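Local coordinates for beta sliding clamp (Streptococcus pneumoniae, PDB 2AWA), which forms a ring-shaped head-to-tail homodimer around DNA that probably tethers DNA polymerases and other proteins to it, making replication processive, at residues Ser198-Thr203 / Thr376-Met381; Thr275-Val280 / Thr329-Gly334; Arg284-Arg289 / Glu325-Asp330. One frame throughout, in Å; residues are numbered along the deposited sequence.

How the contacts relate
The three contacts show how a repeated clamp fold is held together at different levels. Contacts 1 and 2 lie in the same antiparallel sheet, their centres about 20 Å apart. Contact 1 joins strands of the central and C-terminal domains in the middle of the sheet, whereas contact 2 adds its outermost strand within the chain, 331-334; both are partly buried and mix backbone ladders with polar, water-linked side chains. Contact 3 is wholly buried and works through side chains alone, pairing a helix with a strand of a different sheet around a carboxylate at the dimer interface. Contacts 2 and 3 share Thr-329 and Asp-330 and touch where Phe-278 packs on Ile-327.

Contact 1: Ser198-Thr203 / Thr376-Met381; sequences SQKKLT and TDEDFM
Gln-199 and Met-381 (a selenomethionine) form an antiparallel hydrogen-bonded pair, in which Gln-199 N reaches Met-381 O at 2.9 Å and Met-381 N returns to Gln-199 O at 2.9 Å. Lys-200 and Phe-380 follow as a non-hydrogen-bonded pair, and beyond them Lys-201 N donates to Asp-379 O.

The ionic part is carried by Lys-200. Its chain bends at chi2 (61°), which places CD, and again at chi4 (-58°), which places NZ; it crosses Glu-378 at about a right angle, with NZ 3.3 Å from Glu-378 OE2 in a weak salt bridge. The ammonium group's stronger partner is Glu-160, by a salt bridge.

Aromatic contacts lie on the same face. The Phe-380 ring turns its edge to two oxygens near its plane: Ser-198 OG is 3.4 Å from Phe-380 CE1, and Gln-199 O is 3.5 Å from Phe-380 CD1. Ser-198 OG is also bonded to Glu-160 O.

On the face of Gln-199 and Asp-379, one water links Gln-199 NE2 (2.9 Å) to Asp-379 OD1 (2.8 Å), while Lys-201 lays CD against Asp-379 OD2.

Helix 151-161 covers the Lys-200 and Phe-380 face, and strands 186-192 and 369-373 flank the pair, making one sheet of two domains.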
loop_
_atom_site.group_PDB
_atom_site.type_symbol
_atom_site.label_atom_id
_atom_site.label_comp_id
_atom_site.label_asym_id
_atom_site.label_seq_id
_atom_site.Cartn_x
_atom_site.Cartn_y
_atom_site.Cartn_z
ATOM N N SER B 198 4.488 -21.421 20.507
ATOM C CA SER B 198 5.882 -21.072 20.301
ATOM C C SER B 198 6.644 -20.815 21.602
ATOM O O SER B 198 6.199 -20.098 22.482
ATOM C CB SER B 198 5.980 -19.847 19.406
ATOM O OG SER B 198 7.281 -19.772 18.886
ATOM N N GLN B 199 7.831 -21.385 21.686
ATOM C CA GLN B 199 8.626 -21.288 22.878
ATOM C C GLN B 199 10.082 -21.043 22.519
ATOM O O GLN B 199 10.666 -21.786 21.721
ATOM C CB GLN B 199 8.503 -22.572 23.675
ATOM C CG GLN B 199 9.236 -22.502 24.985
ATOM C CD GLN B 199 9.088 -23.760 25.772
ATOM O OE1 GLN B 199 8.327 -23.818 26.737
ATOM N NE2 GLN B 199 9.799 -24.793 25.354
ATOM N N LYS B 200 10.656 -20.006 23.124
ATOM C CA LYS B 200 12.059 -19.680 22.958
ATOM C C LYS B 200 12.681 -19.562 24.346
ATOM O O LYS B 200 12.123 -18.910 25.222
ATOM C CB LYS B 200 12.190 -18.364 22.187
ATOM C CG LYS B 200 13.610 -17.810 22.043
ATOM C CD LYS B 200 14.531 -18.757 21.282
ATOM C CE LYS B 200 15.948 -18.166 21.107
ATOM N NZ LYS B 200 15.947 -16.835 20.387
ATOM N N LYS B 201 13.842 -20.185 24.526
ATOM C CA LYS B 201 14.566 -20.175 25.792
ATOM C C LYS B 201 16.006 -19.664 25.600
ATOM O O LYS B 201 16.693 -20.076 24.677
ATOM C CB LYS B 201 14.634 -21.586 26.354
ATOM C CG LYS B 201 13.336 -22.231 26.829
ATOM C CD LYS B 201 13.697 -23.630 27.376
ATOM C CE LYS B 201 12.621 -24.278 28.235
ATOM N NZ LYS B 201 13.202 -25.372 29.124
ATOM N N LEU B 202 16.453 -18.772 26.481
ATOM C CA LEU B 202 17.829 -18.270 26.489
ATOM C C LEU B 202 18.405 -18.427 27.865
ATOM O O LEU B 202 17.656 -18.552 28.828
ATOM C CB LEU B 202 17.860 -16.779 26.231
ATOM C CG LEU B 202 17.427 -16.312 24.869
ATOM C CD1 LEU B 202 17.297 -14.801 24.930
ATOM C CD2 LEU B 202 18.435 -16.766 23.805
ATOM N N THR B 203 19.736 -18.356 27.946
ATOM C CA THR B 203 20.423 -18.096 29.195
ATOM C C THR B 203 21.023 -16.694 29.138
ATOM O O THR B 203 21.803 -16.390 28.243
ATOM C CB THR B 203 21.527 -19.105 29.441
ATOM O OG1 THR B 203 20.961 -20.420 29.448
ATOM C CG2 THR B 203 22.199 -18.835 30.772
ATOM N N THR B 376 21.370 -26.674 14.937
ATOM C CA THR B 376 21.540 -25.393 15.634
ATOM C C THR B 376 21.539 -25.513 17.167
ATOM O O THR B 376 20.888 -26.399 17.733
ATOM C CB THR B 376 20.433 -24.408 15.210
ATOM O OG1 THR B 376 20.712 -23.102 15.724
ATOM C CG2 THR B 376 19.082 -24.862 15.728
ATOM N N ASP B 377 22.264 -24.602 17.826
ATOM C CA ASP B 377 22.296 -24.514 19.305
ATOM C C ASP B 377 20.973 -23.996 19.896
ATOM O O ASP B 377 20.642 -24.276 21.046
ATOM C CB ASP B 377 23.452 -23.614 19.765
ATOM N N GLU B 378 20.215 -23.264 19.087
ATOM C CA GLU B 378 19.030 -22.527 19.537
ATOM C C GLU B 378 17.942 -23.387 20.186
ATOM O O GLU B 378 17.555 -24.409 19.630
ATOM C CB GLU B 378 18.429 -21.785 18.346
ATOM C CG GLU B 378 17.527 -20.644 18.745
ATOM C CD GLU B 378 17.118 -19.795 17.569
ATOM O OE1 GLU B 378 17.069 -20.337 16.440
ATOM O OE2 GLU B 378 16.848 -18.590 17.781
ATOM N N ASP B 379 17.448 -22.954 21.348
ATOM C CA ASP B 379 16.368 -23.652 22.056
ATOM C C ASP B 379 15.011 -23.035 21.675
ATOM O O ASP B 379 14.317 -22.396 22.479
ATOM C CB ASP B 379 16.602 -23.610 23.567
ATOM C CG ASP B 379 15.754 -24.621 24.318
ATOM O OD1 ASP B 379 14.685 -25.024 23.796
ATOM O OD2 ASP B 379 16.157 -25.018 25.427
ATOM N N PHE B 380 14.663 -23.235 20.412
ATOM C CA PHE B 380 13.502 -22.612 19.799
ATOM C C PHE B 380 12.627 -23.735 19.282
ATOM O O PHE B 380 13.020 -24.469 18.385
ATOM C CB PHE B 380 13.930 -21.641 18.686
ATOM C CG PHE B 380 12.782 -21.026 17.923
ATOM C CD1 PHE B 380 11.558 -20.762 18.546
ATOM C CD2 PHE B 380 12.929 -20.704 16.571
ATOM C CE1 PHE B 380 10.509 -20.213 17.835
ATOM C CE2 PHE B 380 11.888 -20.139 15.864
ATOM C CZ PHE B 380 10.670 -19.896 16.494
HETATM N N MSE B 381 11.444 -23.836 19.879
HETATM C CA MSE B 381 10.565 -24.996 19.821
HETATM C C MSE B 381 9.129 -24.545 19.477
HETATM O O MSE B 381 8.617 -23.601 20.056
HETATM C CB MSE B 381 10.595 -25.636 21.215
HETATM C CG MSE B 381 9.371 -26.472 21.621
HETATM SE SE MSE B 381 9.394 -28.172 20.691
HETATM C CE MSE B 381 11.049 -29.025 21.578
HETATM O O HOH W 1 12.114 -23.807 23.898
#

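Contact 2: Thr275-Val280 / Thr329-Gly334; sequences TITFNV and TDQVTG
Thr-275 and Thr-333 bond in both directions and Thr-277 with Gln-331 likewise, making an antiparallel ladder (171° between the short strand axes) that ends in a classic beta bulge, where Asp-330 and Gln-331 both face Thr-277. At the bulge Thr-277 O takes Asp-330 N at 2.9 Å and, more weakly, Gln-331 N at 3.5 Å, so one carbonyl serves two successive amides. Between the two hydrogen-bonded pairs sits the non-hydrogen-bonded pair Ile-276 and Val-332.

The side chains sort by face. On the polar one, Thr-275 OG1 and Thr-333 OG1 are joined by a hydrogen bond whose 2.5 Å is so short that the exact length is doubtful. Each hydroxyl stands between its own backbone N and carbonyl carbon (chi1 77° in Thr-275, 63° in Thr-333), a position from which the two meet across the strands. A water ties this face together, bonded to Thr-275 OG1, to Thr-277 OG1 at 2.7 Å and to Gln-331 NE2 at 3.0 Å; Thr-277 OG1 is also bonded to Thr-359 OG1.

The other face is apolar. Ile-276 CG2 lies 4.1 Å from Val-332 CG2 and touches the methyl of Thr-329. That same methyl, Thr-329 CG2, approaches Phe-278 CE1 obliquely at 3.7 Å, while Ile-276 CG2 stands over one face of the Phe-278 ring, offset toward its rim.

Val-311 and Ile-306, on strands 310-317 and 302-307 of the domain's other sheet, pack against this apolar layer. Strand 357-362 flanks 274-279 on the side away from 331-334, and helix 280-294 begins directly after Asn-279, its N-cap.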
loop_
_atom_site.group_PDB
_atom_site.type_symbol
_atom_site.label_atom_id
_atom_site.label_comp_id
_atom_site.label_asym_id
_atom_site.label_seq_id
_atom_site.Cartn_x
_atom_site.Cartn_y
_atom_site.Cartn_z
ATOM N N THR B 275 10.049 -38.446 11.864
ATOM C CA THR B 275 10.605 -37.111 11.688
ATOM C C THR B 275 10.853 -36.834 10.191
ATOM O O THR B 275 11.018 -37.766 9.397
ATOM C CB THR B 275 11.896 -36.917 12.463
ATOM O OG1 THR B 275 12.962 -37.572 11.774
ATOM C CG2 THR B 275 11.768 -37.461 13.884
ATOM N N ILE B 276 10.842 -35.558 9.814
ATOM C CA ILE B 276 11.187 -35.141 8.467
ATOM C C ILE B 276 12.018 -33.872 8.530
ATOM O O ILE B 276 11.728 -32.975 9.317
ATOM C CB ILE B 276 9.956 -34.840 7.623
ATOM C CG1 ILE B 276 9.046 -36.059 7.572
ATOM C CG2 ILE B 276 10.388 -34.488 6.217
ATOM C CD1 ILE B 276 7.703 -35.804 6.957
ATOM N N THR B 277 13.042 -33.778 7.692
ATOM C CA THR B 277 13.881 -32.598 7.700
ATOM C C THR B 277 13.813 -31.909 6.348
ATOM O O THR B 277 14.165 -32.476 5.312
ATOM C CB THR B 277 15.312 -32.928 8.140
ATOM O OG1 THR B 277 15.266 -33.560 9.430
ATOM C CG2 THR B 277 16.123 -31.663 8.268
ATOM N N PHE B 278 13.333 -30.676 6.378
ATOM C CA PHE B 278 12.946 -29.968 5.176
ATOM C C PHE B 278 13.795 -28.747 4.980
ATOM O O PHE B 278 14.289 -28.171 5.946
ATOM C CB PHE B 278 11.540 -29.438 5.325
ATOM C CG PHE B 278 10.458 -30.448 5.164
ATOM C CD1 PHE B 278 10.016 -30.818 3.894
ATOM C CD2 PHE B 278 9.774 -30.930 6.284
ATOM C CE1 PHE B 278 8.933 -31.723 3.741
ATOM C CE2 PHE B 278 8.709 -31.816 6.143
ATOM C CZ PHE B 278 8.299 -32.225 4.871
ATOM N N ASN B 279 13.928 -28.339 3.725
ATOM C CA ASN B 279 14.363 -26.995 3.392
ATOM C C ASN B 279 13.201 -26.023 3.709
ATOM O O ASN B 279 12.061 -26.193 3.211
ATOM C CB ASN B 279 14.771 -26.901 1.917
ATOM C CG ASN B 279 15.170 -25.496 1.521
ATOM O OD1 ASN B 279 14.328 -24.695 1.141
ATOM N ND2 ASN B 279 16.458 -25.181 1.631
ATOM N N VAL B 280 13.501 -25.011 4.526
ATOM C CA VAL B 280 12.476 -24.150 5.108
ATOM C C VAL B 280 11.735 -23.409 4.021
ATOM O O VAL B 280 10.495 -23.418 3.978
ATOM C CB VAL B 280 13.098 -23.137 6.109
ATOM C CG1 VAL B 280 12.095 -22.058 6.527
ATOM C CG2 VAL B 280 13.613 -23.866 7.332
ATOM N N THR B 329 12.831 -33.645 0.282
ATOM C CA THR B 329 13.245 -33.657 1.687
ATOM C C THR B 329 14.720 -34.022 1.852
ATOM O O THR B 329 15.257 -34.819 1.093
ATOM C CB THR B 329 12.393 -34.635 2.523
ATOM O OG1 THR B 329 12.706 -35.972 2.158
ATOM C CG2 THR B 329 10.940 -34.425 2.283
ATOM N N ASP B 330 15.362 -33.430 2.852
ATOM C CA ASP B 330 16.715 -33.801 3.242
ATOM C C ASP B 330 16.691 -35.219 3.818
ATOM O O ASP B 330 17.552 -36.024 3.502
ATOM C CB ASP B 330 17.287 -32.788 4.261
ATOM C CG ASP B 330 18.715 -33.119 4.708
ATOM O OD1 ASP B 330 19.599 -33.271 3.836
ATOM O OD2 ASP B 330 18.968 -33.215 5.938
ATOM N N GLN B 331 15.688 -35.539 4.624
ATOM C CA GLN B 331 15.686 -36.797 5.381
ATOM C C GLN B 331 14.298 -37.166 5.886
ATOM O O GLN B 331 13.590 -36.309 6.399
ATOM C CB GLN B 331 16.623 -36.670 6.588
ATOM C CG GLN B 331 16.673 -37.918 7.472
ATOM C CD GLN B 331 17.812 -37.890 8.485
ATOM O OE1 GLN B 331 18.850 -38.517 8.278
ATOM N NE2 GLN B 331 17.619 -37.160 9.583
ATOM N N VAL B 332 13.918 -38.433 5.755
ATOM C CA VAL B 332 12.694 -38.929 6.378
ATOM C C VAL B 332 13.009 -40.169 7.174
ATOM O O VAL B 332 13.543 -41.128 6.628
ATOM C CB VAL B 332 11.629 -39.299 5.351
ATOM C CG1 VAL B 332 10.386 -39.851 6.045
ATOM C CG2 VAL B 332 11.276 -38.096 4.508
ATOM N N THR B 333 12.691 -40.145 8.464
ATOM C CA THR B 333 12.854 -41.304 9.326
ATOM C C THR B 333 11.514 -41.704 9.899
ATOM O O THR B 333 10.574 -40.912 9.932
ATOM C CB THR B 333 13.754 -41.013 10.548
ATOM O OG1 THR B 333 13.134 -40.014 11.366
ATOM C CG2 THR B 333 15.154 -40.567 10.133
ATOM N N GLY B 334 11.451 -42.934 10.387
ATOM C CA GLY B 334 10.309 -43.398 11.148
ATOM C C GLY B 334 9.315 -44.092 10.261
ATOM O O GLY B 334 9.688 -44.681 9.253
HETATM O O HOH W 2 14.781 -36.254 9.554
#

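Contact 3: Arg284-Arg289 / Glu325-Asp330; sequences RQSMER and EEIDTD
Glu-325 reaches from its strand to the helix and is met by Ser-286 and Arg-289 together. Its chain is extended, with CG anti to the backbone N (chi1 180°), and carries the carboxylate across to the helix. Arg-289 grips that carboxylate side-on with two nitrogens, one to each oxygen: NE donates to Glu-325 OE1 at 2.9 Å and NH2 to Glu-325 OE2 at 2.9 Å, both on the syn side, with the two planes 31° apart. Meanwhile Gln-285 O lies over the centre of one guanidinium face.

Ser-286 supplies another bond. Its OG donates to Glu-325 OE2 at 2.6 Å, coming from above the carboxylate plane (46° out of it), so OE2 accepts from two donors arriving from different directions. The guanidinium balances the buried charge and the hydroxyl adds a hydrogen bond, which would be expected to keep the acid ionised.

Ile-327, two residues further along the strand, supplies the apolar half. Its CD1 is 3.7 Å from CE of Met-287, a selenomethionine whose chain crosses it at about a right angle, and its CG1 lies 3.8 Å from Ser-286 OG.

The polar cluster continues into the second subunit, where Ser-123 OG bonds Glu-325 OE1 and Ser-100 O accepts from Arg-289 NH1. Helix-on-sheet packing of this kind is characteristic of the sliding-clamp domain; here it backs the chain's outermost strand, which pairs antiparallel with a strand of the second subunit, so the sheet runs on across the dimer interface.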
loop_
_atom_site.group_PDB
_atom_site.type_symbol
_atom_site.label_atom_id
_atom_site.label_comp_id
_atom_site.label_asym_id
_atom_site.label_seq_id
_atom_site.Cartn_x
_atom_site.Cartn_y
_atom_site.Cartn_z
ATOM N N ARG B 284 7.875 -23.741 2.805
ATOM C CA ARG B 284 6.981 -22.594 2.840
ATOM C C ARG B 284 6.277 -22.419 1.503
ATOM O O ARG B 284 5.075 -22.196 1.453
ATOM C CB ARG B 284 7.707 -21.297 3.199
ATOM C CG ARG B 284 6.746 -20.183 3.645
ATOM C CD ARG B 284 7.453 -18.870 3.905
ATOM N NE ARG B 284 7.930 -18.293 2.655
ATOM C CZ ARG B 284 9.198 -18.267 2.232
ATOM N NH1 ARG B 284 10.197 -18.768 2.956
ATOM N NH2 ARG B 284 9.475 -17.715 1.055
ATOM N N GLN B 285 7.008 -22.527 0.413
ATOM C CA GLN B 285 6.396 -22.292 -0.888
ATOM C C GLN B 285 5.390 -23.378 -1.214
ATOM O O GLN B 285 4.383 -23.109 -1.856
ATOM C CB GLN B 285 7.460 -22.163 -1.962
ATOM C CG GLN B 285 8.329 -20.909 -1.758
ATOM C CD GLN B 285 9.589 -20.894 -2.593
ATOM O OE1 GLN B 285 9.983 -21.897 -3.180
ATOM N NE2 GLN B 285 10.238 -19.747 -2.635
ATOM N N SER B 286 5.639 -24.594 -0.739
ATOM C CA SER B 286 4.686 -25.691 -0.929
ATOM C C SER B 286 3.402 -25.486 -0.149
ATOM O O SER B 286 2.330 -25.787 -0.642
ATOM C CB SER B 286 5.302 -27.021 -0.516
ATOM O OG SER B 286 6.220 -27.447 -1.493
HETATM N N MSE B 287 3.525 -24.998 1.084
HETATM C CA MSE B 287 2.378 -24.739 1.935
HETATM C C MSE B 287 1.509 -23.570 1.492
HETATM O O MSE B 287 0.296 -23.575 1.713
HETATM C CB MSE B 287 2.865 -24.508 3.351
HETATM C CG MSE B 287 3.425 -25.746 3.984
HETATM SE SE MSE B 287 2.186 -27.301 3.891
HETATM C CE MSE B 287 2.896 -28.239 2.287
ATOM N N GLU B 288 2.128 -22.573 0.867
ATOM C CA GLU B 288 1.421 -21.416 0.318
ATOM C C GLU B 288 0.618 -21.766 -0.918
ATOM O O GLU B 288 -0.456 -21.200 -1.147
ATOM C CB GLU B 288 2.410 -20.307 -0.004
ATOM C CG GLU B 288 3.194 -19.894 1.233
ATOM C CD GLU B 288 3.607 -18.457 1.275
ATOM O OE1 GLU B 288 2.743 -17.585 1.031
ATOM O OE2 GLU B 288 4.792 -18.203 1.609
ATOM N N ARG B 289 1.149 -22.684 -1.716
ATOM C CA ARG B 289 0.427 -23.233 -2.848
ATOM C C ARG B 289 -0.766 -24.034 -2.338
ATOM O O ARG B 289 -1.908 -23.813 -2.745
ATOM C CB ARG B 289 1.355 -24.115 -3.715
ATOM C CG ARG B 289 2.021 -23.376 -4.894
ATOM C CD ARG B 289 2.793 -24.323 -5.845
ATOM N NE ARG B 289 3.862 -25.053 -5.159
ATOM C CZ ARG B 289 5.114 -24.626 -5.008
ATOM N NH1 ARG B 289 5.501 -23.463 -5.479
ATOM N NH2 ARG B 289 5.982 -25.372 -4.350
ATOM N N GLU B 325 1.110 -32.397 -4.673
ATOM C CA GLU B 325 2.493 -31.983 -4.824
ATOM C C GLU B 325 3.456 -32.870 -4.055
ATOM O O GLU B 325 3.261 -33.123 -2.890
ATOM C CB GLU B 325 2.659 -30.536 -4.378
ATOM C CG GLU B 325 4.094 -30.046 -4.510
ATOM C CD GLU B 325 4.261 -28.554 -4.304
ATOM O OE1 GLU B 325 3.308 -27.795 -4.577
ATOM O OE2 GLU B 325 5.369 -28.150 -3.877
ATOM N N GLU B 326 4.506 -33.341 -4.717
ATOM C CA GLU B 326 5.572 -34.049 -4.019
ATOM C C GLU B 326 6.554 -33.024 -3.503
ATOM O O GLU B 326 7.001 -32.171 -4.245
ATOM C CB GLU B 326 6.302 -35.048 -4.918
ATOM C CG GLU B 326 7.394 -35.778 -4.131
ATOM C CD GLU B 326 8.189 -36.784 -4.937
ATOM O OE1 GLU B 326 7.675 -37.263 -5.980
ATOM O OE2 GLU B 326 9.330 -37.095 -4.498
ATOM N N ILE B 327 6.897 -33.139 -2.233
ATOM C CA ILE B 327 7.838 -32.245 -1.582
ATOM C C ILE B 327 9.170 -32.973 -1.366
ATOM O O ILE B 327 9.203 -34.062 -0.803
ATOM C CB ILE B 327 7.266 -31.750 -0.246
ATOM C CG1 ILE B 327 5.914 -31.056 -0.498
ATOM C CG2 ILE B 327 8.256 -30.818 0.436
ATOM C CD1 ILE B 327 5.047 -30.830 0.735
ATOM N N ASP B 328 10.252 -32.349 -1.834
ATOM C CA ASP B 328 11.602 -32.868 -1.670
ATOM C C ASP B 328 12.072 -32.668 -0.226
ATOM O O ASP B 328 11.731 -31.664 0.421
ATOM C CB ASP B 328 12.560 -32.211 -2.675
ATOM C CG ASP B 328 12.419 -32.790 -4.098
ATOM N N THR B 329 12.831 -33.645 0.282
ATOM C CA THR B 329 13.245 -33.657 1.687
ATOM C C THR B 329 14.720 -34.022 1.852
ATOM O O THR B 329 15.257 -34.819 1.093
ATOM C CB THR B 329 12.393 -34.635 2.523
ATOM O OG1 THR B 329 12.706 -35.972 2.158
ATOM C CG2 THR B 329 10.940 -34.425 2.283
ATOM N N ASP B 330 15.362 -33.430 2.852
ATOM C CA ASP B 330 16.715 -33.801 3.242
ATOM C C ASP B 330 16.691 -35.219 3.818
ATOM O O ASP B 330 17.552 -36.024 3.502
ATOM C CB ASP B 330 17.287 -32.788 4.261
ATOM C CG ASP B 330 18.715 -33.119 4.708
ATOM O OD1 ASP B 330 19.599 -33.271 3.836
ATOM O OD2 ASP B 330 18.968 -33.215 5.938
#